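PDB 3PQA: lactaldehyde dehydrogenase from Methanocaldococcus jannaschii, which oxidises lactaldehyde to lactate with NAD(+), a step of coenzyme F420 biosynthesis, and works as a homotetramer. Local coordinates for residues V274-G279 and Y393-A398; V278-V283 and I385-S390; P247-K252 and E412-G417; G266-A271 and P353-V358. All coordinates share one frame; numbering follows the deposited sequence. Where two conformers were deposited one is given.

Interaction 1: V274-G279 and Y393-A398; sequences VCISVG and YGLHSA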
loop_
_atom_site.group_PDB
_atom_site.type_symbol
_atom_site.label_atom_id
_atom_site.label_comp_id
_atom_site.label_asym_id
_atom_site.label_seq_id
_atom_site.Cartn_x
_atom_site.Cartn_y
_atom_site.Cartn_z
ATOM N N VAL B 274 -10.856 -31.374 -5.160
ATOM C CA VAL B 274 -10.312 -30.048 -4.839
ATOM C C VAL B 274 -11.382 -29.006 -5.156
ATOM O O VAL B 274 -12.098 -29.136 -6.161
ATOM C CB VAL B 274 -9.004 -29.727 -5.620
ATOM C CG1 VAL B 274 -8.244 -28.566 -4.956
ATOM C CG2 VAL B 274 -8.101 -30.950 -5.742
ATOM N N CYS B 275 -11.514 -27.980 -4.315
ATOM C CA CYS B 275 -12.562 -26.990 -4.568
ATOM C C CYS B 275 -12.383 -26.317 -5.925
ATOM O O CYS B 275 -13.357 -25.855 -6.502
ATOM C CB CYS B 275 -12.650 -25.934 -3.480
ATOM S SG CYS B 275 -11.154 -25.070 -3.235
ATOM N N ILE B 276 -11.141 -26.257 -6.417
ATOM C CA ILE B 276 -10.840 -25.637 -7.722
ATOM C C ILE B 276 -10.540 -26.640 -8.863
ATOM O O ILE B 276 -10.056 -26.250 -9.935
ATOM C CB ILE B 276 -9.718 -24.563 -7.614
ATOM C CG1 ILE B 276 -8.494 -25.107 -6.877
ATOM C CG2 ILE B 276 -10.257 -23.298 -6.940
ATOM C CD1 ILE B 276 -7.332 -24.113 -6.799
ATOM N N SER B 277 -10.841 -27.918 -8.620
ATOM C CA SER B 277 -10.787 -28.959 -9.653
ATOM C C SER B 277 -11.629 -28.594 -10.868
ATOM O O SER B 277 -12.628 -27.872 -10.768
ATOM C CB SER B 277 -11.309 -30.304 -9.106
ATOM O OG SER B 277 -10.460 -30.813 -8.095
ATOM N N VAL B 278 -11.194 -29.070 -12.027
ATOM C CA VAL B 278 -11.910 -28.846 -13.270
ATOM C C VAL B 278 -13.308 -29.464 -13.130
ATOM O O VAL B 278 -13.437 -30.658 -12.829
ATOM C CB VAL B 278 -11.154 -29.503 -14.452
ATOM C CG1 VAL B 278 -12.015 -29.538 -15.742
ATOM C CG2 VAL B 278 -9.803 -28.786 -14.686
ATOM N N GLY B 279 -14.334 -28.640 -13.348
ATOM C CA GLY B 279 -15.744 -29.060 -13.257
ATOM C C GLY B 279 -16.379 -29.287 -14.614
ATOM O O GLY B 279 -17.301 -30.109 -14.751
ATOM N N TYR B 393 -22.340 -20.962 -8.596
ATOM C CA TYR B 393 -21.004 -20.866 -7.995
ATOM C C TYR B 393 -20.137 -19.850 -8.731
ATOM O O TYR B 393 -20.515 -19.333 -9.785
ATOM C CB TYR B 393 -20.317 -22.232 -8.011
ATOM C CG TYR B 393 -21.139 -23.328 -7.384
ATOM C CD1 TYR B 393 -21.347 -23.365 -6.008
ATOM C CD2 TYR B 393 -21.721 -24.328 -8.174
ATOM C CE1 TYR B 393 -22.128 -24.382 -5.422
ATOM C CE2 TYR B 393 -22.480 -25.351 -7.598
ATOM C CZ TYR B 393 -22.682 -25.363 -6.231
ATOM O OH TYR B 393 -23.443 -26.374 -5.676
ATOM N N GLY B 394 -18.963 -19.565 -8.172
ATOM C CA GLY B 394 -18.056 -18.626 -8.795
ATOM C C GLY B 394 -16.680 -18.635 -8.161
ATOM O O GLY B 394 -16.173 -17.585 -7.748
ATOM N N LEU B 395 -16.089 -19.822 -8.055
ATOM C CA LEU B 395 -14.739 -19.947 -7.497
ATOM C C LEU B 395 -13.642 -19.665 -8.544
ATOM O O LEU B 395 -13.206 -18.523 -8.671
ATOM C CB LEU B 395 -14.558 -21.313 -6.818
ATOM C CG LEU B 395 -13.295 -21.452 -5.964
ATOM C CD1 LEU B 395 -13.104 -20.236 -5.039
ATOM C CD2 LEU B 395 -13.340 -22.728 -5.158
ATOM N N HIS B 396 -13.205 -20.678 -9.303
ATOM C CA HIS B 396 -12.202 -20.452 -10.352
ATOM C C HIS B 396 -12.715 -20.795 -11.752
ATOM O O HIS B 396 -13.561 -21.668 -11.918
ATOM C CB HIS B 396 -10.942 -21.264 -10.049
ATOM C CG HIS B 396 -9.952 -20.559 -9.167
ATOM N ND1 HIS B 396 -8.627 -20.927 -9.101
ATOM C CD2 HIS B 396 -10.089 -19.500 -8.331
ATOM C CE1 HIS B 396 -7.989 -20.135 -8.255
ATOM N NE2 HIS B 396 -8.857 -19.256 -7.777
ATOM N N SER B 397 -12.169 -20.102 -12.749
ATOM C CA SER B 397 -12.409 -20.411 -14.143
ATOM C C SER B 397 -11.065 -20.345 -14.860
ATOM O O SER B 397 -10.087 -19.821 -14.312
ATOM C CB SER B 397 -13.385 -19.395 -14.738
ATOM O OG SER B 397 -12.898 -18.069 -14.579
ATOM N N ALA B 398 -11.003 -20.893 -16.065
ATOM C CA ALA B 398 -9.750 -20.848 -16.827
ATOM C C ALA B 398 -10.068 -20.716 -18.289
ATOM O O ALA B 398 -11.143 -21.153 -18.737
ATOM C CB ALA B 398 -8.891 -22.113 -16.586
#
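Ile276 lays its CG2 methyl over one face of the His396 ring, and this is the tight end of the contact. The methyl stands 3.5 Å from His396 CG and 3.8 Å from the ring centroid, 24° off the normal, a CH-pi contact displaced toward the rim. With chi1 at 50°, CG1 of Ile276 sits wedged between backbone N and carbonyl carbon, while CG2 lies anti to the carbonyl carbon, beside the backbone N, and over the ring. A beta-branched residue suits the place because that one methyl also reaches Leu395 CD2, at 3.6 Å. The histidine is fixed: ND1 hydrogen-bonds to Ser425 O and the backbone N to Asn246 OD1, and the Phe434 ring stands nearly perpendicular to it. Toward Cys275 less surface is buried, and that residue stays partly exposed. Leu395 CD2 still comes within 3.4 Å of Cys275 O and 3.7 Å of both CB and SG of Cys275. Asn246 ND2 bonds to Cys275 O and Ser277 O, while a type I turn from Val274 to Ser277 shapes the loop. All this is consistent with the active-site loop of aldehyde dehydrogenases, where Cys275 is probably the catalytic cysteine, with Glu241 close to Leu395.

Interaction 2: V278-V283 and I385-S390; sequences VGMILV and IDIANS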
loop_
_atom_site.group_PDB
_atom_site.type_symbol
_atom_site.label_atom_id
_atom_site.label_comp_id
_atom_site.label_asym_id
_atom_site.label_seq_id
_atom_site.Cartn_x
_atom_site.Cartn_y
_atom_site.Cartn_z
ATOM N N VAL B 278 -11.194 -29.070 -12.027
ATOM C CA VAL B 278 -11.910 -28.846 -13.270
ATOM C C VAL B 278 -13.308 -29.464 -13.130
ATOM O O VAL B 278 -13.437 -30.658 -12.829
ATOM C CB VAL B 278 -11.154 -29.503 -14.452
ATOM C CG1 VAL B 278 -12.015 -29.538 -15.742
ATOM C CG2 VAL B 278 -9.803 -28.786 -14.686
ATOM N N GLY B 279 -14.334 -28.640 -13.348
ATOM C CA GLY B 279 -15.744 -29.060 -13.257
ATOM C C GLY B 279 -16.379 -29.287 -14.614
ATOM O O GLY B 279 -17.301 -30.109 -14.751
ATOM N N MET B 280 -15.933 -28.533 -15.612
ATOM C CA MET B 280 -16.388 -28.749 -16.996
ATOM C C MET B 280 -15.351 -28.174 -17.937
ATOM O O MET B 280 -14.621 -27.244 -17.570
ATOM C CB MET B 280 -17.794 -28.132 -17.240
ATOM C CG MET B 280 -17.917 -26.591 -17.192
ATOM S SD MET B 280 -19.616 -25.931 -17.443
ATOM C CE MET B 280 -19.999 -25.277 -15.797
ATOM N N ILE B 281 -15.253 -28.747 -19.132
ATOM C CA ILE B 281 -14.366 -28.188 -20.161
ATOM C C ILE B 281 -15.277 -27.761 -21.300
ATOM O O ILE B 281 -16.075 -28.584 -21.785
ATOM C CB ILE B 281 -13.304 -29.217 -20.672
ATOM C CG1 ILE B 281 -12.409 -29.682 -19.517
ATOM C CG2 ILE B 281 -12.460 -28.632 -21.833
ATOM C CD1 ILE B 281 -11.411 -30.776 -19.891
ATOM N N LEU B 282 -15.189 -26.482 -21.674
ATOM C CA LEU B 282 -15.830 -25.958 -22.874
ATOM C C LEU B 282 -14.766 -25.862 -23.959
ATOM O O LEU B 282 -13.710 -25.269 -23.746
ATOM C CB LEU B 282 -16.483 -24.595 -22.598
ATOM C CG LEU B 282 -17.317 -24.485 -21.318
ATOM C CD1 LEU B 282 -17.900 -23.080 -21.176
ATOM C CD2 LEU B 282 -18.424 -25.526 -21.328
ATOM N N VAL B 283 -15.035 -26.463 -25.113
ATOM C CA VAL B 283 -14.048 -26.500 -26.185
ATOM C C VAL B 283 -14.683 -26.070 -27.501
ATOM O O VAL B 283 -15.812 -26.445 -27.807
ATOM C CB VAL B 283 -13.345 -27.898 -26.288
ATOM C CG1 VAL B 283 -14.354 -29.030 -26.558
ATOM C CG2 VAL B 283 -12.218 -27.877 -27.327
ATOM N N ILE B 385 -18.972 -17.749 -22.432
ATOM C CA ILE B 385 -19.046 -16.943 -21.211
ATOM C C ILE B 385 -20.381 -17.205 -20.525
ATOM O O ILE B 385 -20.421 -17.390 -19.315
ATOM C CB ILE B 385 -18.781 -15.442 -21.459
ATOM C CG1 ILE B 385 -17.288 -15.246 -21.734
ATOM C CG2 ILE B 385 -19.172 -14.598 -20.241
ATOM C CD1 ILE B 385 -16.884 -13.903 -22.272
ATOM N N ASP B 386 -21.462 -17.259 -21.301
ATOM C CA ASP B 386 -22.783 -17.550 -20.731
ATOM C C ASP B 386 -22.836 -18.934 -20.085
ATOM O O ASP B 386 -23.351 -19.064 -18.974
ATOM C CB ASP B 386 -23.896 -17.380 -21.770
ATOM C CG ASP B 386 -24.185 -15.906 -22.102
ATOM O OD1 ASP B 386 -23.881 -14.987 -21.289
ATOM O OD2 ASP B 386 -24.752 -15.673 -23.190
ATOM N N ILE B 387 -22.279 -19.957 -20.740
ATOM C CA ILE B 387 -22.258 -21.296 -20.127
ATOM C C ILE B 387 -21.413 -21.284 -18.839
ATOM O O ILE B 387 -21.835 -21.800 -17.787
ATOM C CB ILE B 387 -21.730 -22.385 -21.078
ATOM C CG1 ILE B 387 -22.688 -22.584 -22.262
ATOM C CG2 ILE B 387 -21.540 -23.698 -20.320
ATOM C CD1 ILE B 387 -22.032 -23.292 -23.452
ATOM N N ALA B 388 -20.223 -20.698 -18.930
ATOM C CA ALA B 388 -19.318 -20.607 -17.782
ATOM C C ALA B 388 -19.969 -19.926 -16.572
ATOM O O ALA B 388 -19.757 -20.362 -15.433
ATOM C CB ALA B 388 -18.013 -19.888 -18.189
ATOM N N ASN B 389 -20.763 -18.883 -16.828
ATOM C CA ASN B 389 -21.385 -18.075 -15.761
ATOM C C ASN B 389 -22.748 -18.583 -15.300
ATOM O O ASN B 389 -23.399 -17.953 -14.463
ATOM C CB ASN B 389 -21.543 -16.626 -16.220
ATOM C CG ASN B 389 -20.222 -15.875 -16.277
ATOM O OD1 ASN B 389 -19.248 -16.245 -15.624
ATOM N ND2 ASN B 389 -20.211 -14.780 -17.012
ATOM N N SER B 390 -23.174 -19.714 -15.845
ATOM C CA SER B 390 -24.549 -20.175 -15.657
ATOM C C SER B 390 -24.832 -20.939 -14.351
ATOM O O SER B 390 -25.970 -21.394 -14.130
ATOM C CB SER B 390 -24.988 -21.011 -16.866
ATOM O OG SER B 390 -24.290 -22.239 -16.894
#
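Met280 and Leu282, two residues apart on strand 278-283, point the same way, toward Ile387 and Ala388 on the short helix that packs on this face of the sheet. Met280 comes first. With CG between backbone N and carbonyl carbon (chi1 67°) and the chain extended at chi2, its SD reaches 4.1 Å from Ile387 CG2. A flexible thioether fits this spot, since the same side chain also lies on Pro247 and Pro375 of the neighbouring strands. Ile281 turns to the opposite face of the sheet, where it packs on Phe291 and Phe295 of helix 288-300. Leu282 then returns to the first face and carries most of the contact. Its two methyls straddle CG2 of Ile387, each 3.8 Å from it, so the branch of the leucine receives the branch of the isoleucine. Ile387 offers that methyl because CG2 lies anti to its backbone N. CD1 of Leu282 also reaches the helix backbone, 4.0 Å from Ala388 N; a small alanine there lets strand and helix come near. Val283 again faces helix 288-300. The helix ends in a compact turn: Ile387 O takes two donors, Ser390 OG at 2.6 Å and Ser390 N at 3.1 Å. Its C=O meets the hydroxyl at 132°, 19° out of the carbonyl plane. Helix 384-388 lies between strands 373-379 and 396-400 in the chain, which run parallel in the sheet, and it packs on the strands between them: a beta-alpha-beta crossover of the alpha/beta catalytic domain.

Interaction 3: P247-K252 and E412-G417; sequences PNIVLK and ENLEFG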
loop_
_atom_site.group_PDB
_atom_site.type_symbol
_atom_site.label_atom_id
_atom_site.label_comp_id
_atom_site.label_asym_id
_atom_site.label_seq_id
_atom_site.Cartn_x
_atom_site.Cartn_y
_atom_site.Cartn_z
ATOM N N PRO B 247 -15.407 -23.861 -14.600
ATOM C CA PRO B 247 -15.348 -24.037 -16.058
ATOM C C PRO B 247 -13.978 -23.715 -16.613
ATOM O O PRO B 247 -13.373 -22.716 -16.224
ATOM C CB PRO B 247 -16.379 -23.028 -16.572
ATOM C CG PRO B 247 -16.289 -21.898 -15.573
ATOM C CD PRO B 247 -16.083 -22.601 -14.233
ATOM N N ASN B 248 -13.510 -24.585 -17.506
ATOM C CA ASN B 248 -12.220 -24.419 -18.149
ATOM C C ASN B 248 -12.478 -24.358 -19.645
ATOM O O ASN B 248 -13.009 -25.285 -20.202
ATOM C CB ASN B 248 -11.305 -25.600 -17.791
ATOM C CG ASN B 248 -10.781 -25.537 -16.348
ATOM O OD1 ASN B 248 -9.583 -25.354 -16.134
ATOM N ND2 ASN B 248 -11.667 -25.720 -15.357
ATOM N N ILE B 249 -12.046 -23.272 -20.284
ATOM C CA ILE B 249 -12.459 -22.924 -21.644
ATOM C C ILE B 249 -11.272 -23.064 -22.572
ATOM O O ILE B 249 -10.217 -22.528 -22.289
ATOM C CB ILE B 249 -12.944 -21.452 -21.680
ATOM C CG1 ILE B 249 -14.242 -21.328 -20.878
ATOM C CG2 ILE B 249 -13.052 -20.914 -23.143
ATOM C CD1 ILE B 249 -14.608 -19.912 -20.460
ATOM N N VAL B 250 -11.455 -23.773 -23.683
ATOM C CA VAL B 250 -10.358 -23.985 -24.623
ATOM C C VAL B 250 -10.787 -23.358 -25.936
ATOM O O VAL B 250 -11.676 -23.897 -26.615
ATOM C CB VAL B 250 -10.056 -25.487 -24.829
ATOM C CG1 VAL B 250 -8.916 -25.702 -25.859
ATOM C CG2 VAL B 250 -9.704 -26.163 -23.505
ATOM N N LEU B 251 -10.183 -22.220 -26.279
ATOM C CA LEU B 251 -10.499 -21.544 -27.548
ATOM C C LEU B 251 -9.772 -22.214 -28.718
ATOM O O LEU B 251 -8.812 -22.945 -28.518
ATOM C CB LEU B 251 -10.157 -20.053 -27.493
ATOM C CG LEU B 251 -10.891 -19.218 -26.436
ATOM C CD1 LEU B 251 -10.674 -17.742 -26.702
ATOM C CD2 LEU B 251 -12.372 -19.518 -26.449
ATOM N N LYS B 252 -10.225 -21.954 -29.938
ATOM C CA LYS B 252 -9.680 -22.649 -31.108
ATOM C C LYS B 252 -8.209 -22.336 -31.391
ATOM O O LYS B 252 -7.557 -23.080 -32.117
ATOM C CB LYS B 252 -10.537 -22.381 -32.353
ATOM C CG LYS B 252 -10.525 -20.935 -32.829
ATOM C CD LYS B 252 -11.484 -20.757 -34.014
ATOM C CE LYS B 252 -11.513 -19.315 -34.493
ATOM N NZ LYS B 252 -12.178 -18.409 -33.496
ATOM N N GLU B 412 -12.335 -10.412 -17.812
ATOM C CA GLU B 412 -13.192 -9.409 -17.200
ATOM C C GLU B 412 -14.632 -9.874 -17.036
ATOM O O GLU B 412 -15.279 -9.513 -16.055
ATOM C CB GLU B 412 -13.098 -8.088 -17.951
ATOM C CG GLU B 412 -11.726 -7.454 -17.794
ATOM C CD GLU B 412 -11.551 -6.233 -18.655
ATOM O OE1 GLU B 412 -10.514 -5.555 -18.505
ATOM O OE2 GLU B 412 -12.446 -5.956 -19.484
ATOM N N ASN B 413 -15.106 -10.701 -17.963
ATOM C CA ASN B 413 -16.507 -11.093 -17.974
ATOM C C ASN B 413 -16.865 -12.391 -17.280
ATOM O O ASN B 413 -18.047 -12.647 -17.038
ATOM C CB ASN B 413 -17.024 -11.073 -19.414
ATOM C CG ASN B 413 -17.122 -9.674 -19.955
ATOM O OD1 ASN B 413 -17.683 -8.792 -19.311
ATOM N ND2 ASN B 413 -16.577 -9.457 -21.139
ATOM N N LEU B 414 -15.860 -13.204 -16.955
ATOM C CA LEU B 414 -16.081 -14.410 -16.161
ATOM C C LEU B 414 -16.345 -14.033 -14.704
ATOM O O LEU B 414 -15.522 -13.357 -14.066
ATOM C CB LEU B 414 -14.868 -15.347 -16.273
ATOM C CG LEU B 414 -14.744 -16.058 -17.626
ATOM C CD1 LEU B 414 -13.382 -16.678 -17.756
ATOM C CD2 LEU B 414 -15.819 -17.131 -17.723
ATOM N N GLU B 415 -17.480 -14.499 -14.186
ATOM C CA GLU B 415 -17.965 -14.134 -12.858
ATOM C C GLU B 415 -17.384 -15.086 -11.807
ATOM O O GLU B 415 -18.087 -15.917 -11.227
ATOM C CB GLU B 415 -19.505 -14.125 -12.861
ATOM C CG GLU B 415 -20.093 -12.953 -13.660
ATOM C CD GLU B 415 -21.584 -13.084 -13.989
ATOM O OE1 GLU B 415 -22.221 -14.096 -13.629
ATOM O OE2 GLU B 415 -22.124 -12.147 -14.614
ATOM N N PHE B 416 -16.079 -14.941 -11.566
ATOM C CA PHE B 416 -15.332 -15.858 -10.703
ATOM C C PHE B 416 -14.361 -15.107 -9.807
ATOM O O PHE B 416 -13.901 -14.006 -10.157
ATOM C CB PHE B 416 -14.596 -16.903 -11.568
ATOM C CG PHE B 416 -15.531 -17.896 -12.192
ATOM C CD1 PHE B 416 -15.814 -19.100 -11.547
ATOM C CD2 PHE B 416 -16.193 -17.593 -13.395
ATOM C CE1 PHE B 416 -16.743 -20.009 -12.105
ATOM C CE2 PHE B 416 -17.114 -18.492 -13.956
ATOM C CZ PHE B 416 -17.369 -19.701 -13.318
ATOM N N GLY B 417 -14.033 -15.709 -8.664
ATOM C CA GLY B 417 -12.980 -15.182 -7.786
ATOM C C GLY B 417 -11.575 -15.263 -8.369
ATOM O O GLY B 417 -10.688 -14.473 -7.998
#
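The carbonyl oxygen of Leu414 takes two donors just behind the point where its side chain meets Ile249. Phe416 N makes a weak bond to Leu414 O, 3.0 Å long, across an inverse gamma turn centred on Glu415, and Lys458 NZ of a second subunit supplies the other. The turn sends both Leu414 and Phe416 toward strand 247-250, while Glu415 OE1 forms a salt bridge with Lys438 NZ. Leu414 and Ile249 reach toward each other tip to tip, CD2 to CD1 at 4.1 Å, an easy fit of methyl on methyl. Phe416 is pressed much closer. Its CZ lies 3.3 Å from both CD and CG of Pro247, and the two side chains come from opposite directions. With CG anti to the carbonyl carbon (chi1 -71°), the phenyl ring extends to the proline, whose rigid ring gives it a firm nonpolar surface. An alanine here takes the ring away, and a gap would probably open beside Pro247 CG and CD. The chemistry is divided: what crosses between the segments is apolar packing of buried side chains, whereas the polar atoms of the turn tie it to its own chain and to another subunit.

Interaction 4: G266-A271 and P353-V358; sequences GSFIYA and PTILEV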
loop_
_atom_site.group_PDB
_atom_site.type_symbol
_atom_site.label_atom_id
_atom_site.label_comp_id
_atom_site.label_asym_id
_atom_site.label_seq_id
_atom_site.Cartn_x
_atom_site.Cartn_y
_atom_site.Cartn_z
ATOM N N GLY B 266 -5.508 -30.585 -13.692
ATOM C CA GLY B 266 -6.650 -29.905 -13.077
ATOM C C GLY B 266 -7.841 -30.826 -12.862
ATOM O O GLY B 266 -8.600 -30.671 -11.890
ATOM N N SER B 267 -8.000 -31.782 -13.776
ATOM C CA SER B 267 -9.085 -32.752 -13.707
ATOM C C SER B 267 -8.849 -33.845 -12.681
ATOM O O SER B 267 -9.802 -34.294 -12.030
ATOM C CB SER B 267 -9.279 -33.411 -15.078
ATOM O OG SER B 267 -9.807 -32.476 -15.992
ATOM N N PHE B 268 -7.596 -34.273 -12.530
ATOM C CA PHE B 268 -7.353 -35.548 -11.850
ATOM C C PHE B 268 -6.474 -35.524 -10.610
ATOM O O PHE B 268 -6.442 -36.502 -9.869
ATOM C CB PHE B 268 -6.919 -36.620 -12.857
ATOM C CG PHE B 268 -7.927 -36.832 -13.965
ATOM C CD1 PHE B 268 -9.229 -37.244 -13.670
ATOM C CD2 PHE B 268 -7.591 -36.579 -15.290
ATOM C CE1 PHE B 268 -10.175 -37.424 -14.672
ATOM C CE2 PHE B 268 -8.530 -36.768 -16.315
ATOM C CZ PHE B 268 -9.833 -37.191 -15.995
ATOM N N ILE B 269 -5.787 -34.411 -10.357
ATOM C CA ILE B 269 -5.138 -34.217 -9.057
ATOM C C ILE B 269 -6.124 -34.503 -7.912
ATOM O O ILE B 269 -7.273 -34.050 -7.941
ATOM C CB ILE B 269 -4.538 -32.789 -8.933
ATOM C CG1 ILE B 269 -3.203 -32.710 -9.680
ATOM C CG2 ILE B 269 -4.359 -32.357 -7.451
ATOM C CD1 ILE B 269 -2.049 -33.469 -9.015
ATOM N N TYR B 270 -5.638 -35.248 -6.914
ATOM C CA TYR B 270 -6.424 -35.716 -5.760
ATOM C C TYR B 270 -7.812 -36.245 -6.150
ATOM O O TYR B 270 -8.804 -36.021 -5.455
ATOM C CB TYR B 270 -6.464 -34.662 -4.623
ATOM C CG TYR B 270 -6.980 -35.219 -3.294
ATOM C CD1 TYR B 270 -6.520 -36.443 -2.795
ATOM C CD2 TYR B 270 -7.929 -34.530 -2.554
ATOM C CE1 TYR B 270 -6.993 -36.952 -1.580
ATOM C CE2 TYR B 270 -8.417 -35.036 -1.341
ATOM C CZ TYR B 270 -7.938 -36.241 -0.859
ATOM O OH TYR B 270 -8.431 -36.739 0.334
ATOM N N ALA B 271 -7.857 -36.983 -7.260
ATOM C CA ALA B 271 -9.100 -37.617 -7.746
ATOM C C ALA B 271 -10.241 -36.610 -7.933
ATOM O O ALA B 271 -11.413 -36.939 -7.763
ATOM C CB ALA B 271 -9.517 -38.774 -6.812
ATOM N N PRO B 353 -10.729 -42.413 -13.615
ATOM C CA PRO B 353 -10.868 -41.242 -14.482
ATOM C C PRO B 353 -12.010 -41.440 -15.489
ATOM O O PRO B 353 -12.031 -42.431 -16.236
ATOM C CB PRO B 353 -9.500 -41.161 -15.156
ATOM C CG PRO B 353 -8.567 -41.593 -14.060
ATOM C CD PRO B 353 -9.310 -42.724 -13.359
ATOM N N THR B 354 -12.962 -40.513 -15.456
ATOM C CA THR B 354 -14.214 -40.619 -16.210
ATOM C C THR B 354 -14.420 -39.343 -17.034
ATOM O O THR B 354 -14.288 -38.228 -16.524
ATOM C CB THR B 354 -15.398 -40.889 -15.251
ATOM O OG1 THR B 354 -15.220 -42.175 -14.643
ATOM C CG2 THR B 354 -16.737 -40.858 -15.976
ATOM N N ILE B 355 -14.710 -39.518 -18.318
ATOM C CA ILE B 355 -14.845 -38.402 -19.232
ATOM C C ILE B 355 -16.096 -38.636 -20.068
ATOM O O ILE B 355 -16.306 -39.737 -20.573
ATOM C CB ILE B 355 -13.614 -38.298 -20.154
ATOM C CG1 ILE B 355 -12.329 -38.180 -19.323
ATOM C CG2 ILE B 355 -13.755 -37.129 -21.147
ATOM C CD1 ILE B 355 -11.063 -38.251 -20.144
ATOM N N LEU B 356 -16.930 -37.607 -20.182
ATOM C CA LEU B 356 -18.124 -37.679 -21.006
ATOM C C LEU B 356 -18.217 -36.449 -21.886
ATOM O O LEU B 356 -17.812 -35.356 -21.479
ATOM C CB LEU B 356 -19.385 -37.738 -20.140
ATOM C CG LEU B 356 -19.620 -38.928 -19.209
ATOM C CD1 LEU B 356 -18.969 -38.682 -17.857
ATOM C CD2 LEU B 356 -21.107 -39.147 -19.031
ATOM N N GLU B 357 -18.749 -36.617 -23.094
ATOM C CA GLU B 357 -19.156 -35.459 -23.866
ATOM C C GLU B 357 -20.629 -35.227 -23.580
ATOM O O GLU B 357 -21.429 -36.163 -23.649
ATOM C CB GLU B 357 -18.918 -35.614 -25.372
ATOM C CG GLU B 357 -19.518 -34.429 -26.129
ATOM C CD GLU B 357 -19.063 -34.283 -27.571
ATOM O OE1 GLU B 357 -18.250 -35.094 -28.051
ATOM O OE2 GLU B 357 -19.523 -33.313 -28.210
ATOM N N VAL B 358 -20.973 -33.993 -23.221
ATOM C CA VAL B 358 -22.348 -33.653 -22.846
ATOM C C VAL B 358 -22.781 -32.324 -23.467
ATOM O O VAL B 358 -21.955 -31.610 -24.054
ATOM C CB VAL B 358 -22.522 -33.597 -21.297
ATOM C CG1 VAL B 358 -22.000 -34.874 -20.629
ATOM C CG2 VAL B 358 -21.810 -32.374 -20.708
#
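Phe268, at the end of helix 256-268, meets Pro353 through a CH-pi contact. Pro353 CB stands 4.2 Å from the centroid of the phenyl ring and 25° off its normal, over one face but displaced toward the rim, so CE1 is the ring atom nearest to it at 3.8 Å. The opposite face is covered within the helix by Ser267 CB, 3.5 Å above the plane and over the centre, which leaves the ring sandwiched. A flat aromatic suits such a slot, and proline offers a rigid ring of CH groups. Plain apolar packing comes next: Ile355 CG1 approaches the ring edge near its plane, 4.3 Å from CZ, while the isoleucine itself leans on Phe295 and Ala299 of helix 288-300. An alanine here in place of Phe268 removes the ring, and the space between Pro353, Ile355 and Ser267 is likely to be left underfilled. Polar bonds lie beside the packing; Thr354, whose CB points away from the helix, bonds through OG1 to Gly344 N and Tyr352 O. Helix 256-268 connects the parallel neighbouring strands 246-250 and 278-284, a beta-alpha-beta unit of the catalytic domain, and its last turn here packs against strand 350-357 of the same sheet.

All four contacts belong to one mixed sheet, whose parallel strands run in the order 350-357, 373-379, 278-284, 246-250, 396-400 and 418-421. Interactions 2 and 3 are closest, centres 7 Å apart, on neighbouring strands and the same face; Leu282 O and Val250 N, 2.7 Å apart, probably bond between them. Interaction 1 lies 10 Å from each and shares strand 278-284 with interaction 2, while interaction 4 is 18 Å from interaction 3. Along the chain, 247-252, 266-271, 274-279 and 278-283 come first, and their partners follow from 353 to 417. The later part of the chain thus folds back on the earlier, with the probable catalytic loop of interaction 1 at the end of the sheet where strand 278-284 begins.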